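Local atomic coordinates of ThiJ/PfpI family protein (Francisella tularensis subsp. novicida, PDB entry 4P5P), a protein that probably has glyoxalase III activity as a stress-response member of the Hsp31-like branch of the DJ-1/PfpI family. Residues A[4-10]-A[42-48]; A[114-119]-A[137-143]. All blocks are in the same frame, centred on the assembly; numbering follows the deposited sequence. Where two conformers were deposited one is given.

Interaction 1: A[4-10]-A[42-48]; sequences VLMVTTS and IDIVSIM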
loop_
_atom_site.group_PDB
_atom_site.type_symbol
_atom_site.label_atom_id
_atom_site.label_comp_id
_atom_site.label_asym_id
_atom_site.label_seq_id
_atom_site.Cartn_x
_atom_site.Cartn_y
_atom_site.Cartn_z
ATOM N N VAL A 4 4.159 12.656 4.936
ATOM C CA VAL A 4 3.616 11.335 4.651
ATOM C C VAL A 4 4.568 10.546 3.763
ATOM O O VAL A 4 5.062 11.070 2.768
ATOM C CB VAL A 4 2.245 11.452 3.945
ATOM C CG1 VAL A 4 1.681 10.080 3.582
ATOM C CG2 VAL A 4 1.259 12.249 4.812
ATOM N N LEU A 5 4.824 9.296 4.134
ATOM C CA LEU A 5 5.658 8.391 3.340
ATOM C C LEU A 5 4.784 7.387 2.593
ATOM O O LEU A 5 4.042 6.636 3.213
ATOM C CB LEU A 5 6.662 7.661 4.233
ATOM C CG LEU A 5 7.661 6.777 3.483
ATOM C CD1 LEU A 5 8.602 7.628 2.668
ATOM C CD2 LEU A 5 8.403 5.909 4.453
ATOM N N MET A 6 4.883 7.370 1.273
ATOM C CA MET A 6 4.178 6.399 0.450
ATOM C C MET A 6 5.206 5.402 -0.071
ATOM O O MET A 6 6.293 5.795 -0.513
ATOM C CB MET A 6 3.430 7.082 -0.700
ATOM C CG MET A 6 2.298 7.987 -0.231
ATOM S SD MET A 6 1.230 8.528 -1.581
ATOM C CE MET A 6 0.373 7.013 -1.977
ATOM N N VAL A 7 4.849 4.121 0.006
ATOM C CA VAL A 7 5.731 3.008 -0.298
ATOM C C VAL A 7 5.161 2.115 -1.397
ATOM O O VAL A 7 4.018 1.670 -1.324
ATOM C CB VAL A 7 5.964 2.134 0.963
ATOM C CG1 VAL A 7 6.924 0.993 0.677
ATOM C CG2 VAL A 7 6.501 2.972 2.108
ATOM N N THR A 8 5.986 1.821 -2.403
ATOM C CA THR A 8 5.596 0.938 -3.494
ATOM C C THR A 8 6.433 -0.317 -3.534
ATOM O O THR A 8 7.555 -0.356 -3.010
ATOM C CB THR A 8 5.745 1.581 -4.877
ATOM O OG1 THR A 8 7.131 1.572 -5.253
ATOM C CG2 THR A 8 5.201 3.001 -4.898
ATOM N N THR A 9 5.873 -1.335 -4.171
ATOM C CA THR A 9 6.617 -2.521 -4.542
ATOM C C THR A 9 7.750 -2.205 -5.525
ATOM O O THR A 9 7.714 -1.185 -6.215
ATOM C CB THR A 9 5.665 -3.571 -5.175
ATOM O OG1 THR A 9 6.351 -4.806 -5.372
ATOM C CG2 THR A 9 5.132 -3.076 -6.506
ATOM N N SER A 10 8.733 -3.115 -5.571
ATOM C CA SER A 10 9.799 -3.120 -6.577
ATOM C C SER A 10 9.763 -4.395 -7.428
ATOM O O SER A 10 10.606 -4.592 -8.317
ATOM C CB SER A 10 11.167 -2.985 -5.895
ATOM O OG SER A 10 11.335 -1.678 -5.369
ATOM N N ILE A 42 4.382 14.863 0.738
ATOM C CA ILE A 42 4.434 13.433 0.499
ATOM C C ILE A 42 5.752 13.065 -0.155
ATOM O O ILE A 42 6.116 13.626 -1.195
ATOM C CB ILE A 42 3.288 12.947 -0.404
ATOM C CG1 ILE A 42 1.942 13.332 0.205
ATOM C CG2 ILE A 42 3.380 11.422 -0.591
ATOM C CD1 ILE A 42 0.751 12.981 -0.668
ATOM N N ASP A 43 6.438 12.100 0.445
ATOM C CA ASP A 43 7.634 11.502 -0.138
ATOM C C ASP A 43 7.305 10.084 -0.563
ATOM O O ASP A 43 6.527 9.413 0.087
ATOM C CB ASP A 43 8.797 11.504 0.853
ATOM C CG ASP A 43 9.257 12.904 1.215
ATOM O OD1 ASP A 43 9.075 13.840 0.411
ATOM O OD2 ASP A 43 9.839 13.067 2.307
ATOM N N ILE A 44 7.895 9.652 -1.665
ATOM C CA ILE A 44 7.649 8.336 -2.234
ATOM C C ILE A 44 8.930 7.518 -2.241
ATOM O O ILE A 44 9.988 8.030 -2.613
ATOM C CB ILE A 44 7.110 8.465 -3.673
ATOM C CG1 ILE A 44 5.775 9.217 -3.672
ATOM C CG2 ILE A 44 6.943 7.098 -4.333
ATOM C CD1 ILE A 44 5.338 9.702 -5.046
ATOM N N VAL A 45 8.822 6.263 -1.823
ATOM C CA VAL A 45 9.920 5.307 -1.909
ATOM C C VAL A 45 9.424 3.972 -2.427
ATOM O O VAL A 45 8.223 3.686 -2.402
ATOM C CB VAL A 45 10.607 5.072 -0.550
ATOM C CG1 VAL A 45 11.232 6.361 -0.050
ATOM C CG2 VAL A 45 9.633 4.498 0.470
ATOM N N SER A 46 10.354 3.152 -2.897
ATOM C CA SER A 46 10.060 1.773 -3.229
ATOM C C SER A 46 10.894 0.859 -2.357
ATOM O O SER A 46 11.790 1.305 -1.654
ATOM C CB SER A 46 10.343 1.491 -4.700
ATOM O OG SER A 46 11.732 1.561 -4.989
ATOM N N ILE A 47 10.597 -0.420 -2.397
ATOM C CA ILE A 47 11.354 -1.377 -1.603
ATOM C C ILE A 47 12.837 -1.351 -1.963
ATOM O O ILE A 47 13.689 -1.260 -1.079
ATOM C CB ILE A 47 10.796 -2.789 -1.792
ATOM C CG1 ILE A 47 9.382 -2.889 -1.211
ATOM C CG2 ILE A 47 11.700 -3.822 -1.118
ATOM C CD1 ILE A 47 9.263 -2.585 0.293
ATOM N N MET A 48 13.159 -1.418 -3.246
ATOM C CA MET A 48 14.551 -1.609 -3.656
ATOM C C MET A 48 15.198 -0.310 -4.118
ATOM O O MET A 48 16.417 -0.229 -4.247
ATOM C CB MET A 48 14.645 -2.648 -4.775
ATOM C CG MET A 48 14.361 -4.084 -4.342
ATOM S SD MET A 48 15.523 -4.767 -3.141
ATOM C CE MET A 48 17.091 -4.413 -3.922
#

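Interaction 2: A[114-119]-A[137-143]; sequences IHSKVL and ALINVKD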
loop_
_atom_site.group_PDB
_atom_site.type_symbol
_atom_site.label_atom_id
_atom_site.label_comp_id
_atom_site.label_asym_id
_atom_site.label_seq_id
_atom_site.Cartn_x
_atom_site.Cartn_y
_atom_site.Cartn_z
ATOM N N ILE A 114 9.946 -2.631 6.399
ATOM C CA ILE A 114 8.526 -2.402 6.599
ATOM C C ILE A 114 8.175 -2.703 8.058
ATOM O O ILE A 114 7.514 -1.912 8.733
ATOM C CB ILE A 114 7.667 -3.259 5.654
ATOM C CG1 ILE A 114 7.749 -2.719 4.237
ATOM C CG2 ILE A 114 6.207 -3.277 6.120
ATOM C CD1 ILE A 114 6.902 -3.523 3.226
ATOM N N HIS A 115 8.633 -3.841 8.556
ATOM C CA HIS A 115 8.286 -4.236 9.926
ATOM C C HIS A 115 8.720 -3.191 10.947
ATOM O O HIS A 115 7.915 -2.753 11.770
ATOM C CB HIS A 115 8.923 -5.583 10.291
ATOM C CG HIS A 115 8.497 -6.725 9.419
ATOM N ND1 HIS A 115 9.105 -7.962 9.470
ATOM C CD2 HIS A 115 7.543 -6.811 8.458
ATOM C CE1 HIS A 115 8.528 -8.768 8.593
ATOM N NE2 HIS A 115 7.590 -8.091 7.958
ATOM N N SER A 116 9.978 -2.755 10.880
ATOM C CA SER A 116 10.489 -1.812 11.873
ATOM C C SER A 116 9.882 -0.414 11.700
ATOM O O SER A 116 9.579 0.257 12.690
ATOM C CB SER A 116 12.024 -1.733 11.829
ATOM O OG SER A 116 12.518 -1.305 10.585
ATOM N N LYS A 117 9.641 0.014 10.464
ATOM C CA LYS A 117 9.145 1.371 10.273
ATOM C C LYS A 117 7.664 1.480 10.603
ATOM O O LYS A 117 7.225 2.509 11.132
ATOM C CB LYS A 117 9.435 1.847 8.844
ATOM C CG LYS A 117 10.941 2.067 8.647
ATOM C CD LYS A 117 11.347 2.404 7.219
ATOM C CE LYS A 117 12.796 2.914 7.142
ATOM N NZ LYS A 117 13.798 2.006 7.778
ATOM N N VAL A 118 6.900 0.435 10.310
ATOM C CA VAL A 118 5.483 0.427 10.716
ATOM C C VAL A 118 5.407 0.458 12.243
ATOM O O VAL A 118 4.604 1.211 12.795
ATOM C CB VAL A 118 4.722 -0.790 10.150
ATOM C CG1 VAL A 118 3.316 -0.900 10.762
ATOM C CG2 VAL A 118 4.594 -0.678 8.633
ATOM N N LEU A 119 6.254 -0.325 12.927
ATOM C CA LEU A 119 6.309 -0.272 14.395
ATOM C C LEU A 119 6.595 1.125 14.914
ATOM O O LEU A 119 6.009 1.558 15.902
ATOM C CB LEU A 119 7.384 -1.218 14.951
ATOM C CG LEU A 119 7.028 -2.685 14.972
ATOM C CD1 LEU A 119 8.266 -3.465 15.359
ATOM C CD2 LEU A 119 5.878 -2.966 15.955
ATOM N N ALA A 137 1.771 -5.749 3.413
ATOM C CA ALA A 137 2.786 -5.108 4.258
ATOM C C ALA A 137 2.542 -5.303 5.745
ATOM O O ALA A 137 3.481 -5.249 6.533
ATOM C CB ALA A 137 2.863 -3.618 3.979
ATOM N N LEU A 138 1.287 -5.503 6.141
ATOM C CA LEU A 138 0.929 -5.486 7.567
ATOM C C LEU A 138 0.807 -6.854 8.209
ATOM O O LEU A 138 0.744 -6.963 9.432
ATOM C CB LEU A 138 -0.386 -4.732 7.764
ATOM C CG LEU A 138 -0.475 -3.338 7.146
ATOM C CD1 LEU A 138 -1.816 -2.709 7.499
ATOM C CD2 LEU A 138 0.676 -2.447 7.611
ATOM N N ILE A 139 0.763 -7.898 7.392
ATOM C CA ILE A 139 0.502 -9.254 7.897
ATOM C C ILE A 139 1.446 -9.678 9.035
ATOM O O ILE A 139 0.998 -10.223 10.041
ATOM C CB ILE A 139 0.616 -10.279 6.770
ATOM C CG1 ILE A 139 -0.424 -10.013 5.671
ATOM C CG2 ILE A 139 0.407 -11.690 7.289
ATOM C CD1 ILE A 139 -0.075 -10.722 4.383
ATOM N N ASN A 140 2.748 -9.448 8.859
ATOM C CA ASN A 140 3.781 -9.992 9.744
ATOM C C ASN A 140 4.455 -8.953 10.635
ATOM O O ASN A 140 5.507 -9.232 11.228
ATOM C CB ASN A 140 4.870 -10.691 8.920
ATOM C CG ASN A 140 4.346 -11.853 8.115
ATOM O OD1 ASN A 140 3.624 -12.715 8.624
ATOM N ND2 ASN A 140 4.706 -11.884 6.848
ATOM N N VAL A 141 3.864 -7.768 10.764
ATOM C CA VAL A 141 4.419 -6.756 11.651
ATOM C C VAL A 141 4.144 -7.153 13.096
ATOM O O VAL A 141 2.986 -7.214 13.507
ATOM C CB VAL A 141 3.827 -5.358 11.372
ATOM C CG1 VAL A 141 4.421 -4.332 12.322
ATOM C CG2 VAL A 141 4.076 -4.959 9.929
ATOM N N LYS A 142 5.204 -7.426 13.857
ATOM C CA LYS A 142 5.078 -7.911 15.231
ATOM C C LYS A 142 5.693 -6.973 16.249
ATOM O O LYS A 142 6.709 -6.354 15.977
ATOM C CB LYS A 142 5.731 -9.282 15.374
ATOM C CG LYS A 142 4.998 -10.383 14.653
ATOM C CD LYS A 142 5.866 -11.610 14.554
ATOM C CE LYS A 142 5.189 -12.683 13.735
ATOM N NZ LYS A 142 4.046 -13.271 14.434
ATOM N N ASP A 143 5.070 -6.904 17.425
ATOM C CA ASP A 143 5.582 -6.123 18.545
ATOM C C ASP A 143 6.740 -6.869 19.217
ATOM O O ASP A 143 7.166 -7.908 18.739
ATOM C CB ASP A 143 4.458 -5.800 19.552
ATOM C CG ASP A 143 3.876 -7.034 20.258
ATOM O OD1 ASP A 143 4.492 -8.118 20.267
ATOM O OD2 ASP A 143 2.780 -6.901 20.849
#

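Interaction 1: A[4-10]-A[42-48]
Val4 enters with the parallel ladder already running: its O accepts a hydrogen bond from Asp43 N at 2.9 Å, while its CB lies 4.2 Å from Ile42 CG1. Leu5 turns to the other face of the sheet, where its CD1 reaches Val45 CG2 at 4.0 Å. At Met6 both backbone polar atoms hydrogen-bond to the partner strand, N to Asp43 O and O to Val45 N, each at 2.9 Å, and its CG packs 3.6 Å from Ile42 CG2. Val7, on the Leu5 face, sets CG2 3.8 Å from Val45 CG2. Thr8 N bonds Val45 O at 2.9 Å, but the next rung, Ile47 N to Thr8 O at 3.1 Å, is weak and bent as the strands end. Past Thr9, whose hydroxyl is held by Asp107, Ser10 OG accepts a bond from Met48 N at 2.8 Å, so a side chain ties the two loops together where the backbone ladder has stopped. This is the first beta-alpha-beta unit of a flavodoxin-like fold. Helix 26-35 makes the crossover, with Leu28 against Met6 and Ile44 and with Tyr32 and Ile35 against Ile42; strand 95-98 pairs with the other edge of 4-8, through Leu5 and Val7.

Interaction 2: A[114-119]-A[137-143]
Residues 114-119 are regular helix, with Val118 N bonded to Ile114 O at 2.9 Å, whereas 137-143 runs from a helical bend through a type I turn, Leu138 to Val141, into extended chain. The backbones come nearest at His115 and Val141, whose CA atoms are 4.9 Å apart. Val141 is at the centre of the contact: its CG1 lies 3.9 Å from Val118 CG1 and 4.1 Å from Leu119 CG, and its CG2 is 4.2 Å from His115 CD2. At one end Ile114 CG2 meets Ala137 CB at 4.0 Å, and next to this pair Val118 CG1 touches Leu138 CD2 at 4.4 Å. Toward the other end, Leu119 lays CD1 3.3 Å from Lys142 O and CD2 4.1 Å from Asp143 CA. The His115 ring has Asn140 O over one face, and both His115 NE2 and Asn140 ND2 bond to Pro109 O. Phe98 backs Ile114, Val118 and Ala137, while Ile128 lies against Val118 and Leu138, so helix and loop pack together over the central sheet. Without a direct polar bond between the segments, the contact rests on van der Waals packing, partly of carbon against backbone oxygen; Lys142 NZ bonds Asn148 and Asp143 OD1 bonds Asn145 N.

In the fold
Interaction 1 lies in the buried sheet, its centre about 9 Å from the centre of the chain, while interaction 2 is only partly buried, its centre about 13 Å from that of the chain, packing helix 112-123 against a loop. The former is a regular backbone ladder with apolar side chains on both faces; the latter is side-chain packing without a backbone ladder. They hold different elements, yet strand 95-98 serves both: it pairs with strand 2-8 next to the first, and its Phe98 touches Val7 there as well as Ile114, Val118 and Ala137 in the second. The two contacts, with centres about 15 Å apart, also meet directly, Ile47 CD1 lying 3.9 Å from Ile114 CD1.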